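Local coordinates for protein DNA ligase (Archaeoglobus fulgidus, PDB 3GDE) that probably seals nicks in double-stranded DNA, using ATP and magnesium, during replication, recombination and repair, at residues D283-E286 with E287-S291; F313-V316 with L317-F320; A304-G308 with K309-F313; E356-K359 with L360-S363; V365-E369 with K370-A374. All coordinates share one frame; numbering follows the deposited sequence.

Interaction 1 of 5, residues D283-E286 with E287-S291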
loop_
_atom_site.group_PDB
_atom_site.type_symbol
_atom_site.label_atom_id
_atom_site.label_comp_id
_atom_site.label_asym_id
_atom_site.label_seq_id
_atom_site.Cartn_x
_atom_site.Cartn_y
_atom_site.Cartn_z
ATOM N N ASP A 283 7.803 21.422 -8.888
ATOM C CA ASP A 283 8.303 22.488 -8.023
ATOM C C ASP A 283 9.336 22.007 -7.003
ATOM O O ASP A 283 10.403 22.611 -6.853
ATOM C CB ASP A 283 7.154 23.243 -7.341
ATOM C CG ASP A 283 6.169 22.325 -6.609
ATOM O OD1 ASP A 283 5.504 22.813 -5.672
ATOM O OD2 ASP A 283 6.039 21.136 -6.967
ATOM N N ILE A 284 9.014 20.917 -6.304
ATOM C CA ILE A 284 9.927 20.337 -5.319
ATOM C C ILE A 284 11.134 19.690 -6.014
ATOM O O ILE A 284 12.265 19.854 -5.568
ATOM C CB ILE A 284 9.189 19.349 -4.355
ATOM C CG1 ILE A 284 8.147 20.093 -3.497
ATOM C CG2 ILE A 284 10.170 18.573 -3.476
ATOM C CD1 ILE A 284 8.690 21.290 -2.668
ATOM N N VAL A 285 10.882 18.975 -7.108
ATOM C CA VAL A 285 11.953 18.386 -7.929
ATOM C C VAL A 285 13.040 19.418 -8.298
ATOM O O VAL A 285 14.231 19.184 -8.051
ATOM C CB VAL A 285 11.374 17.652 -9.187
ATOM C CG1 VAL A 285 12.452 17.331 -10.214
ATOM C CG2 VAL A 285 10.672 16.376 -8.762
ATOM N N GLU A 286 12.626 20.559 -8.854
ATOM C CA GLU A 286 13.566 21.623 -9.233
ATOM C C GLU A 286 14.354 22.163 -8.044
ATOM O O GLU A 286 15.566 22.375 -8.157
ATOM C CB GLU A 286 12.871 22.770 -9.975
ATOM C CG GLU A 286 12.526 22.470 -11.428
ATOM C CD GLU A 286 13.740 22.146 -12.311
ATOM O OE1 GLU A 286 13.543 21.467 -13.345
ATOM O OE2 GLU A 286 14.878 22.564 -11.996
ATOM N N GLU A 287 13.676 22.357 -6.908
ATOM C CA GLU A 287 14.317 22.868 -5.688
ATOM C C GLU A 287 15.352 21.904 -5.134
ATOM O O GLU A 287 16.349 22.327 -4.555
ATOM C CB GLU A 287 13.281 23.175 -4.604
ATOM C CG GLU A 287 12.262 24.217 -4.994
ATOM C CD GLU A 287 12.807 25.637 -4.978
ATOM O OE1 GLU A 287 13.793 25.904 -4.245
ATOM O OE2 GLU A 287 12.230 26.486 -5.693
ATOM N N ILE A 288 15.095 20.610 -5.295
ATOM C CA ILE A 288 16.051 19.567 -4.920
ATOM C C ILE A 288 17.324 19.630 -5.788
ATOM O O ILE A 288 18.447 19.525 -5.280
ATOM C CB ILE A 288 15.363 18.176 -4.963
ATOM C CG1 ILE A 288 14.597 17.944 -3.657
ATOM C CG2 ILE A 288 16.367 17.050 -5.211
ATOM C CD1 ILE A 288 13.337 17.136 -3.813
ATOM N N LYS A 289 17.133 19.835 -7.089
ATOM C CA LYS A 289 18.242 19.945 -8.046
ATOM C C LYS A 289 19.156 21.135 -7.772
ATOM O O LYS A 289 20.364 21.048 -7.993
ATOM C CB LYS A 289 17.723 19.979 -9.483
ATOM C CG LYS A 289 17.011 18.699 -9.877
ATOM C CD LYS A 289 16.625 18.665 -11.335
ATOM C CE LYS A 289 16.177 17.271 -11.711
ATOM N NZ LYS A 289 15.556 17.207 -13.068
ATOM N N LYS A 290 18.602 22.233 -7.265
ATOM C CA LYS A 290 19.461 23.362 -6.890
ATOM C C LYS A 290 19.948 23.361 -5.445
ATOM O O LYS A 290 21.026 23.877 -5.162
ATOM C CB LYS A 290 18.880 24.729 -7.299
ATOM C CG LYS A 290 17.446 24.995 -6.919
ATOM C CD LYS A 290 17.082 26.426 -7.253
ATOM C CE LYS A 290 15.586 26.584 -7.468
ATOM N NZ LYS A 290 15.192 28.026 -7.541
ATOM N N SER A 291 19.180 22.756 -4.539
ATOM C CA SER A 291 19.500 22.851 -3.109
ATOM C C SER A 291 20.182 21.629 -2.499
ATOM O O SER A 291 20.806 21.737 -1.436
ATOM C CB SER A 291 18.258 23.219 -2.295
ATOM O OG SER A 291 17.668 24.419 -2.780
HETATM O O HOH W 1 10.627 25.552 -7.668
#
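I284 and I288 sit one turn apart and touch closely: CG2 of I284 is 3.5 Å from CD1 of I288, a little under normal van der Waals separation, with the two side chains crossing at a slant. CG2 of I284 stands anti to the backbone N, with CG1 beside that nitrogen (chi1 -65°), and this turns CG2 forward along the helix to meet its partner. CD1 of I288 also comes 3.4 Å from I284 O. The same carbonyl accepts the I288 amide at 2.9 Å, so it has a polar bond at its end and a methyl beside it. One residue on, CG1 of V285 lies alongside the extended chain of K289 and meets CE at 4.0 Å. These are i to i+4 contacts of the α-helix 282-291 in the adenylation domain, and its backbone bonds continue through K289 N to V285 O and K290 N to E286 O. On the polar side, D283 O takes the E287 amide at 3.3 Å and also a proton from a water. That water gives another proton to E287 OE2 at 2.7 Å, bridging carbonyl and carboxylate. K290 NZ makes a long salt bridge to the same OE2, 3.8 Å away. Further out, I284 and V285 rest on I269 of strand 268-271, I288 packs on V260 and W262, and E287 lies against K370 and I371. The D283 carboxylate turns to R319 in a salt bridge.

Interaction 2 of 5, residues F313-V316 with L317-F320; sequences FQHV and LRRF
F313 meets L317 one turn on, its ring atom CE1 lying 3.6 Å from CD1 of L317 while the two side chains cross. F313 O accepts the L317 amide. Q314 contributes mostly backbone: its carbonyl takes R318 N at 3.0 Å from above the carbonyl plane, and its side chain comes close to a phosphate ion, probably from the crystallisation liquor. H315 runs alongside R318, and NH1 of the arginine stands over the centre of one imidazole face, 3.8 Å above the plane. The guanidinium is turned 54° from the ring rather than stacked flat on it, and a water joins H315 NE2 and R318 NH2 through weak bonds. All this lies on helix 313-321, which follows the 296-306/309-311 hairpin in the adenylation domain and packs V316 back onto V302 and A304. V316 makes a CH-pi contact: CG1, held anti to the backbone N (chi1 -178°), lies over the face of the F320 ring 4.0 Å from its centroid. The amide of F320 bonds V316 O at 3.0 Å, while its ring also reaches S256 and V258 of strand 256-262.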
loop_
_atom_site.group_PDB
_atom_site.type_symbol
_atom_site.label_atom_id
_atom_site.label_comp_id
_atom_site.label_asym_id
_atom_site.label_seq_id
_atom_site.Cartn_x
_atom_site.Cartn_y
_atom_site.Cartn_z
ATOM N N PHE A 313 -2.492 18.647 5.582
ATOM C CA PHE A 313 -1.803 17.657 4.737
ATOM C C PHE A 313 -2.579 17.177 3.508
ATOM O O PHE A 313 -1.969 16.780 2.520
ATOM C CB PHE A 313 -1.334 16.454 5.569
ATOM C CG PHE A 313 -2.415 15.466 5.871
ATOM C CD1 PHE A 313 -2.526 14.296 5.129
ATOM C CD2 PHE A 313 -3.331 15.706 6.892
ATOM C CE1 PHE A 313 -3.533 13.376 5.395
ATOM C CE2 PHE A 313 -4.344 14.791 7.168
ATOM C CZ PHE A 313 -4.442 13.622 6.419
ATOM N N GLN A 314 -3.908 17.196 3.571
ATOM C CA GLN A 314 -4.717 16.712 2.447
ATOM C C GLN A 314 -4.586 17.622 1.220
ATOM O O GLN A 314 -4.928 17.227 0.111
ATOM C CB GLN A 314 -6.189 16.497 2.841
ATOM C CG GLN A 314 -7.028 17.779 3.028
ATOM C CD GLN A 314 -6.968 18.357 4.438
ATOM O OE1 GLN A 314 -7.694 19.294 4.747
ATOM N NE2 GLN A 314 -6.116 17.801 5.296
ATOM N N HIS A 315 -4.071 18.832 1.441
ATOM C CA HIS A 315 -3.678 19.724 0.357
ATOM C C HIS A 315 -2.468 19.174 -0.401
ATOM O O HIS A 315 -2.435 19.229 -1.630
ATOM C CB HIS A 315 -3.401 21.136 0.886
ATOM C CG HIS A 315 -4.636 21.896 1.261
ATOM N ND1 HIS A 315 -4.806 23.231 0.966
ATOM C CD2 HIS A 315 -5.764 21.508 1.905
ATOM C CE1 HIS A 315 -5.982 23.634 1.416
ATOM N NE2 HIS A 315 -6.583 22.607 1.990
ATOM N N VAL A 316 -1.479 18.648 0.325
ATOM C CA VAL A 316 -0.355 17.950 -0.315
ATOM C C VAL A 316 -0.869 16.722 -1.086
ATOM O O VAL A 316 -0.401 16.435 -2.189
ATOM C CB VAL A 316 0.750 17.518 0.691
ATOM C CG1 VAL A 316 1.906 16.855 -0.046
ATOM C CG2 VAL A 316 1.265 18.706 1.509
ATOM N N LEU A 317 -1.843 16.017 -0.508
ATOM C CA LEU A 317 -2.419 14.843 -1.155
ATOM C C LEU A 317 -3.082 15.190 -2.489
ATOM O O LEU A 317 -2.975 14.419 -3.438
ATOM C CB LEU A 317 -3.395 14.096 -0.221
ATOM C CG LEU A 317 -2.829 13.444 1.052
ATOM C CD1 LEU A 317 -3.939 12.751 1.844
ATOM C CD2 LEU A 317 -1.659 12.470 0.766
ATOM N N ARG A 318 -3.752 16.345 -2.555
ATOM C CA ARG A 318 -4.317 16.856 -3.819
ATOM C C ARG A 318 -3.268 17.064 -4.903
ATOM O O ARG A 318 -3.503 16.735 -6.062
ATOM C CB ARG A 318 -5.065 18.168 -3.608
ATOM C CG ARG A 318 -6.458 17.993 -3.055
ATOM C CD ARG A 318 -7.387 19.094 -3.542
ATOM N NE ARG A 318 -8.358 19.447 -2.510
ATOM C CZ ARG A 318 -8.194 20.434 -1.632
ATOM N NH1 ARG A 318 -7.100 21.190 -1.669
ATOM N NH2 ARG A 318 -9.131 20.677 -0.722
ATOM N N ARG A 319 -2.125 17.627 -4.520
ATOM C CA ARG A 319 -0.975 17.755 -5.412
ATOM C C ARG A 319 -0.553 16.380 -5.912
ATOM O O ARG A 319 -0.346 16.197 -7.108
ATOM C CB ARG A 319 0.207 18.438 -4.704
ATOM C CG ARG A 319 0.039 19.932 -4.407
ATOM C CD ARG A 319 0.139 20.812 -5.659
ATOM N NE ARG A 319 1.268 20.430 -6.496
ATOM C CZ ARG A 319 2.458 21.015 -6.491
ATOM N NH1 ARG A 319 2.700 22.052 -5.708
ATOM N NH2 ARG A 319 3.409 20.561 -7.292
ATOM N N PHE A 320 -0.436 15.424 -4.987
ATOM C CA PHE A 320 -0.100 14.028 -5.308
ATOM C C PHE A 320 -1.076 13.408 -6.311
ATOM O O PHE A 320 -0.659 12.644 -7.177
ATOM C CB PHE A 320 -0.047 13.164 -4.035
ATOM C CG PHE A 320 1.175 13.395 -3.168
ATOM C CD1 PHE A 320 1.424 12.562 -2.081
ATOM C CD2 PHE A 320 2.076 14.422 -3.437
ATOM C CE1 PHE A 320 2.532 12.754 -1.269
ATOM C CE2 PHE A 320 3.196 14.627 -2.628
ATOM C CZ PHE A 320 3.422 13.790 -1.539
HETATM O O HOH W 2 -9.686 21.329 2.341
#

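Interaction 3 of 5, residues A304-G308 with K309-F313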
loop_
_atom_site.group_PDB
_atom_site.type_symbol
_atom_site.label_atom_id
_atom_site.label_comp_id
_atom_site.label_asym_id
_atom_site.label_seq_id
_atom_site.Cartn_x
_atom_site.Cartn_y
_atom_site.Cartn_z
ATOM N N ALA A 304 2.174 21.821 2.698
ATOM C CA ALA A 304 1.541 22.835 1.871
ATOM C C ALA A 304 1.596 24.160 2.615
ATOM O O ALA A 304 1.281 24.219 3.799
ATOM C CB ALA A 304 0.109 22.447 1.551
ATOM N N VAL A 305 2.032 25.212 1.924
ATOM C CA VAL A 305 2.068 26.569 2.490
ATOM C C VAL A 305 1.348 27.558 1.568
ATOM O O VAL A 305 1.261 27.341 0.361
ATOM C CB VAL A 305 3.514 27.055 2.801
ATOM C CG1 VAL A 305 4.181 26.144 3.827
ATOM C CG2 VAL A 305 4.351 27.139 1.537
ATOM N N LYS A 306 0.813 28.630 2.141
ATOM C CA LYS A 306 0.097 29.633 1.353
ATOM C C LYS A 306 0.194 31.008 2.018
ATOM O O LYS A 306 -0.219 31.186 3.171
ATOM C CB LYS A 306 -1.361 29.208 1.120
ATOM C CG LYS A 306 -2.128 30.040 0.081
ATOM C CD LYS A 306 -1.731 29.719 -1.358
ATOM C CE LYS A 306 -2.835 30.143 -2.333
ATOM N NZ LYS A 306 -2.443 30.015 -3.775
ATOM N N GLU A 307 0.761 31.963 1.275
ATOM C CA GLU A 307 1.075 33.308 1.776
ATOM C C GLU A 307 1.734 33.239 3.157
ATOM O O GLU A 307 1.306 33.910 4.096
ATOM C CB GLU A 307 -0.172 34.215 1.803
ATOM C CG GLU A 307 -1.093 34.121 0.579
ATOM C CD GLU A 307 -0.621 34.947 -0.617
ATOM O OE1 GLU A 307 -0.870 34.513 -1.768
ATOM O OE2 GLU A 307 -0.012 36.029 -0.417
ATOM N N GLY A 308 2.754 32.394 3.278
ATOM C CA GLY A 308 3.543 32.280 4.504
ATOM C C GLY A 308 2.973 31.440 5.636
ATOM O O GLY A 308 3.652 31.224 6.644
ATOM N N LYS A 309 1.735 30.966 5.496
ATOM C CA LYS A 309 1.129 30.155 6.560
ATOM C C LYS A 309 0.815 28.697 6.155
ATOM O O LYS A 309 0.389 28.441 5.026
ATOM C CB LYS A 309 -0.080 30.870 7.194
ATOM C CG LYS A 309 -1.368 30.869 6.381
ATOM C CD LYS A 309 -2.545 31.473 7.177
ATOM C CE LYS A 309 -2.883 30.682 8.463
ATOM N NZ LYS A 309 -4.266 30.950 8.994
ATOM N N PRO A 310 1.051 27.741 7.083
ATOM C CA PRO A 310 0.904 26.297 6.845
ATOM C C PRO A 310 -0.510 25.868 6.480
ATOM O O PRO A 310 -1.484 26.437 6.975
ATOM C CB PRO A 310 1.297 25.676 8.194
ATOM C CG PRO A 310 2.116 26.710 8.874
ATOM C CD PRO A 310 1.504 28.012 8.461
ATOM N N MET A 311 -0.610 24.862 5.618
ATOM C CA MET A 311 -1.892 24.300 5.206
ATOM C C MET A 311 -1.957 22.822 5.593
ATOM O O MET A 311 -0.915 22.194 5.775
ATOM C CB MET A 311 -2.089 24.492 3.702
ATOM C CG MET A 311 -2.171 25.950 3.286
ATOM S SD MET A 311 -3.696 26.722 3.885
ATOM C CE MET A 311 -3.146 28.407 4.137
ATOM N N PRO A 312 -3.178 22.255 5.708
ATOM C CA PRO A 312 -3.308 20.868 6.179
ATOM C C PRO A 312 -2.845 19.845 5.130
ATOM O O PRO A 312 -2.826 20.146 3.938
ATOM C CB PRO A 312 -4.809 20.738 6.461
ATOM C CG PRO A 312 -5.441 21.672 5.488
ATOM C CD PRO A 312 -4.494 22.846 5.393
ATOM N N PHE A 313 -2.492 18.647 5.582
ATOM C CA PHE A 313 -1.803 17.657 4.737
ATOM C C PHE A 313 -2.579 17.177 3.508
ATOM O O PHE A 313 -1.969 16.780 2.520
ATOM C CB PHE A 313 -1.334 16.454 5.569
ATOM C CG PHE A 313 -2.415 15.466 5.871
ATOM C CD1 PHE A 313 -2.526 14.296 5.129
ATOM C CD2 PHE A 313 -3.331 15.706 6.892
ATOM C CE1 PHE A 313 -3.533 13.376 5.395
ATOM C CE2 PHE A 313 -4.344 14.791 7.168
ATOM C CZ PHE A 313 -4.442 13.622 6.419
HETATM O O HOH W 3 0.621 20.068 4.657
#
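A304 and M311 face each other across a β-hairpin, strand 296-306 turning back into strand 309-311 through a type I' turn from K306 to K309. The packed side carries A304, K306 and M311; K309 starts from this face too, but its side chain runs outward. CB of A304 lies 3.7 Å from CB of M311, and the thioether chain then bends back along the opposite strand so that its methyl CE reaches CB of K306 at 3.6 Å. With CG beside the backbone N and chi2 at -69°, the methionine folds over the strand. An alanine in place of M311 would keep the contact at CB but would probably leave CB of K306 without its methyl neighbour and open a gap there. The A304 methyl also meets H315 of helix 313-321, and K306 NZ bonds to K332 O.

The turn end is looser and faces solvent. E307 and G308 are exposed, both with positive phi as the turn requires. Two backbone bonds close the turn: K306 N to K309 O at 2.9 Å, and K309 N to K306 O at 3.0 Å, the latter donor standing well above the carbonyl plane. V305 and P310, on the reverse face, pair with CA atoms 4.5 Å apart. Where the strands begin to part, a water takes over, accepting from A304 N at 3.1 Å and donating to M311 O at 2.9 Å.

Interaction 4 of 5, residues E356-K359 with L360-S363; sequences ERRK and LLES
Helix 354-364 of the adenylation domain carries an i to i+4 salt bridge between R358 and E362. NE of the arginine donates to OE1 of the glutamate at 3.0 Å, and the bond is almost straight, 171° at the hydrogen. OE1 sits at the guanidinium edge, in its plane, and takes the proton on its anti lone pair. The carboxylate itself is turned 76° from the guanidinium, so a single NE-H bond joins them. R358 reaches this position with CG anti to the backbone N and a bend at chi2 (75°), which brings its chain forward along the helix toward the next turn; CG passes 3.4 Å from OE1. CD2 of L361 lies over one guanidinium face, 4.2 Å from NH1, and NH1 hydrogen-bonds A374 O. A leucine in place of R358 would remove the charged end and is likely to leave the E362 carboxylate without its mate and the A374 carbonyl without this donor. Beneath, L361 N to R357 O and E362 N to R358 O are both 2.8 Å. On neighbouring elements, R357 bridges to D341, L360 and L361 pack on I342 of strand 335-342, and R358, L361 and E362 lie against L373 of strand 371-379.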
loop_
_atom_site.group_PDB
_atom_site.type_symbol
_atom_site.label_atom_id
_atom_site.label_comp_id
_atom_site.label_asym_id
_atom_site.label_seq_id
_atom_site.Cartn_x
_atom_site.Cartn_y
_atom_site.Cartn_z
ATOM N N GLU A 356 25.177 10.780 13.572
ATOM C CA GLU A 356 26.083 10.734 12.418
ATOM C C GLU A 356 25.353 10.941 11.080
ATOM O O GLU A 356 25.864 11.628 10.184
ATOM C CB GLU A 356 26.862 9.417 12.394
ATOM C CG GLU A 356 27.777 9.212 13.595
ATOM C CD GLU A 356 28.772 8.072 13.408
ATOM O OE1 GLU A 356 29.024 7.347 14.404
ATOM O OE2 GLU A 356 29.306 7.907 12.278
ATOM N N ARG A 357 24.165 10.346 10.943
ATOM C CA ARG A 357 23.332 10.590 9.765
ATOM C C ARG A 357 22.950 12.060 9.686
ATOM O O ARG A 357 22.978 12.649 8.617
ATOM C CB ARG A 357 22.074 9.717 9.762
ATOM C CG ARG A 357 22.328 8.220 9.850
ATOM C CD ARG A 357 21.116 7.436 9.381
ATOM N NE ARG A 357 19.889 7.803 10.090
ATOM C CZ ARG A 357 19.532 7.341 11.286
ATOM N NH1 ARG A 357 20.303 6.483 11.940
ATOM N NH2 ARG A 357 18.382 7.730 11.825
ATOM N N ARG A 358 22.612 12.645 10.833
ATOM C CA ARG A 358 22.263 14.066 10.918
ATOM C C ARG A 358 23.367 14.966 10.322
ATOM O O ARG A 358 23.087 15.851 9.510
ATOM C CB ARG A 358 21.934 14.445 12.373
ATOM C CG ARG A 358 21.625 15.920 12.607
ATOM C CD ARG A 358 20.242 16.305 12.110
ATOM N NE ARG A 358 20.156 17.738 11.831
ATOM C CZ ARG A 358 19.033 18.393 11.532
ATOM N NH1 ARG A 358 17.869 17.758 11.473
ATOM N NH2 ARG A 358 19.078 19.700 11.295
ATOM N N LYS A 359 24.615 14.716 10.706
ATOM C CA LYS A 359 25.756 15.428 10.135
ATOM C C LYS A 359 25.799 15.302 8.611
ATOM O O LYS A 359 25.949 16.307 7.903
ATOM C CB LYS A 359 27.057 14.935 10.761
ATOM C CG LYS A 359 27.301 15.489 12.150
ATOM C CD LYS A 359 28.358 14.679 12.889
ATOM C CE LYS A 359 28.397 15.052 14.375
ATOM N NZ LYS A 359 28.970 13.934 15.200
ATOM N N LEU A 360 25.654 14.070 8.120
ATOM C CA LEU A 360 25.548 13.799 6.689
ATOM C C LEU A 360 24.418 14.569 6.033
ATOM O O LEU A 360 24.585 15.101 4.942
ATOM C CB LEU A 360 25.353 12.299 6.420
ATOM C CG LEU A 360 26.549 11.359 6.586
ATOM C CD1 LEU A 360 26.179 9.963 6.112
ATOM C CD2 LEU A 360 27.797 11.894 5.847
ATOM N N LEU A 361 23.264 14.602 6.689
ATOM C CA LEU A 361 22.117 15.348 6.180
ATOM C C LEU A 361 22.406 16.851 6.092
ATOM O O LEU A 361 22.082 17.494 5.094
ATOM C CB LEU A 361 20.881 15.093 7.050
ATOM C CG LEU A 361 19.611 15.872 6.688
ATOM C CD1 LEU A 361 19.003 15.378 5.378
ATOM C CD2 LEU A 361 18.598 15.815 7.821
ATOM N N GLU A 362 23.013 17.400 7.143
ATOM C CA GLU A 362 23.289 18.839 7.208
ATOM C C GLU A 362 24.186 19.314 6.066
ATOM O O GLU A 362 23.891 20.324 5.420
ATOM C CB GLU A 362 23.872 19.223 8.570
ATOM C CG GLU A 362 22.855 19.175 9.706
ATOM C CD GLU A 362 23.488 19.314 11.084
ATOM O OE1 GLU A 362 22.780 19.072 12.089
ATOM O OE2 GLU A 362 24.691 19.660 11.168
ATOM N N SER A 363 25.251 18.566 5.786
ATOM C CA SER A 363 26.161 18.949 4.708
ATOM C C SER A 363 25.628 18.622 3.301
ATOM O O SER A 363 26.218 19.049 2.307
ATOM C CB SER A 363 27.560 18.367 4.933
ATOM O OG SER A 363 27.639 17.028 4.498
#

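Interaction 5 of 5, residues V365-E369 with K370-A374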
loop_
_atom_site.group_PDB
_atom_site.type_symbol
_atom_site.label_atom_id
_atom_site.label_comp_id
_atom_site.label_asym_id
_atom_site.label_seq_id
_atom_site.Cartn_x
_atom_site.Cartn_y
_atom_site.Cartn_z
ATOM N N VAL A 365 22.204 19.111 2.309
ATOM C CA VAL A 365 21.238 20.112 1.880
ATOM C C VAL A 365 21.701 21.533 2.196
ATOM O O VAL A 365 22.234 21.821 3.273
ATOM C CB VAL A 365 19.760 19.796 2.319
ATOM C CG1 VAL A 365 19.701 18.601 3.248
ATOM C CG2 VAL A 365 19.050 21.023 2.902
ATOM N N ASN A 366 21.520 22.392 1.206
ATOM C CA ASN A 366 21.750 23.813 1.326
ATOM C C ASN A 366 20.374 24.459 1.407
ATOM O O ASN A 366 19.638 24.514 0.415
ATOM C CB ASN A 366 22.560 24.306 0.113
ATOM C CG ASN A 366 22.395 25.789 -0.140
ATOM O OD1 ASN A 366 23.000 26.620 0.542
ATOM N ND2 ASN A 366 21.564 26.130 -1.130
ATOM N N GLU A 367 20.021 24.908 2.609
ATOM C CA GLU A 367 18.682 25.425 2.890
ATOM C C GLU A 367 18.302 26.609 2.004
ATOM O O GLU A 367 19.082 27.535 1.818
ATOM C CB GLU A 367 18.519 25.767 4.380
ATOM C CG GLU A 367 18.513 24.536 5.306
ATOM C CD GLU A 367 17.873 24.795 6.672
ATOM O OE1 GLU A 367 18.579 24.664 7.694
ATOM O OE2 GLU A 367 16.665 25.122 6.730
ATOM N N SER A 368 17.108 26.538 1.436
ATOM C CA SER A 368 16.525 27.631 0.670
ATOM C C SER A 368 15.115 27.918 1.191
ATOM O O SER A 368 14.720 27.406 2.246
ATOM C CB SER A 368 16.508 27.290 -0.823
ATOM O OG SER A 368 15.860 26.056 -1.075
ATOM N N GLU A 369 14.353 28.733 0.466
ATOM C CA GLU A 369 12.993 29.058 0.899
ATOM C C GLU A 369 12.068 27.842 0.809
ATOM O O GLU A 369 11.134 27.709 1.600
ATOM C CB GLU A 369 12.414 30.258 0.131
ATOM C CG GLU A 369 12.139 30.011 -1.355
ATOM C CD GLU A 369 10.941 30.793 -1.895
ATOM O OE1 GLU A 369 10.678 30.699 -3.123
ATOM O OE2 GLU A 369 10.257 31.489 -1.101
ATOM N N LYS A 370 12.344 26.956 -0.146
ATOM C CA LYS A 370 11.486 25.800 -0.397
ATOM C C LYS A 370 12.050 24.460 0.099
ATOM O O LYS A 370 11.329 23.464 0.111
ATOM C CB LYS A 370 11.108 25.712 -1.879
ATOM C CG LYS A 370 10.232 26.854 -2.382
ATOM C CD LYS A 370 9.416 26.422 -3.604
ATOM C CE LYS A 370 8.793 27.625 -4.310
ATOM N NZ LYS A 370 8.000 27.236 -5.515
ATOM N N ILE A 371 13.324 24.445 0.500
ATOM C CA ILE A 371 13.976 23.233 1.029
ATOM C C ILE A 371 14.617 23.526 2.385
ATOM O O ILE A 371 15.545 24.332 2.482
ATOM C CB ILE A 371 15.069 22.649 0.053
ATOM C CG1 ILE A 371 14.486 22.262 -1.321
ATOM C CG2 ILE A 371 15.847 21.483 0.699
ATOM C CD1 ILE A 371 13.374 21.197 -1.312
ATOM N N LYS A 372 14.126 22.864 3.429
ATOM C CA LYS A 372 14.624 23.094 4.781
ATOM C C LYS A 372 15.100 21.814 5.442
ATOM O O LYS A 372 14.718 20.718 5.038
ATOM C CB LYS A 372 13.531 23.731 5.648
ATOM C CG LYS A 372 12.652 24.755 4.938
ATOM C CD LYS A 372 13.343 26.098 4.826
ATOM C CE LYS A 372 13.066 26.979 6.030
ATOM N NZ LYS A 372 13.226 28.421 5.664
ATOM N N LEU A 373 15.944 21.972 6.456
ATOM C CA LEU A 373 16.219 20.924 7.424
ATOM C C LEU A 373 15.258 21.025 8.597
ATOM O O LEU A 373 14.929 22.126 9.047
ATOM C CB LEU A 373 17.645 21.039 7.956
ATOM C CG LEU A 373 18.725 20.055 7.489
ATOM C CD1 LEU A 373 18.383 19.431 6.152
ATOM C CD2 LEU A 373 20.088 20.745 7.440
ATOM N N ALA A 374 14.810 19.874 9.088
ATOM C CA ALA A 374 14.094 19.824 10.350
ATOM C C ALA A 374 15.008 20.374 11.441
ATOM O O ALA A 374 16.175 19.986 11.548
ATOM C CB ALA A 374 13.666 18.397 10.680
#
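I371 O takes the amide of S368 at 2.9 Å, the donor lying in the carbonyl plane, and is also approached by CA of E367 at 3.3 Å in a CA-H...O contact. The serine returns a weaker bond: its OG, set between the backbone N and the carbonyl carbon (chi1 54°), accepts from I371 N at 3.4 Å, with a bent angle of 133°. That hydroxyl has a stronger partner in S291 OG of helix 282-291. Further along, the E367 side chain reaches over to L373, where OE2 accepts the L373 N-H in a weak bond, N to OE2 3.2 Å; the two side chains cross at about a right angle. The segment is the tight return between helix 354-364 and strand 371-379 of the adenylation domain; the chain doubles back and enters the sheet beside strand 335-342, bonding through K370, K372 and A374 to A337 and F339. On the apolar side V365 and L373 slide past each other in opposite directions. CG2 of V365 meets CD1 of L373 at 3.7 Å and CG2 of I371 at 3.9 Å. The bent K372 chain puts CD 3.2 Å from S368 O.

In the fold
All five contacts lie in the adenylation domain, in chain order 1, 3, 2, 4, 5. Interaction 3 is the hairpin that runs straight into the helix of interaction 2; they share F313, and their centres are 11 Å apart. Helix 282-291 ties two regions together: a salt bridge at its start joins interaction 1 to helix 313-321 of interaction 2, while its later turns meet the 365-374 return, whose centre is 10 Å from that of interaction 1. Interactions 4 and 5 join where helix 354-364 meets strand 371-379, with centres 13 Å apart. Interactions 2 and 4 are farthest apart, about 28 Å between centres. The contacts lie on or beside the sheet strands that carry E250, E301 and F340, predicted to bind ATP.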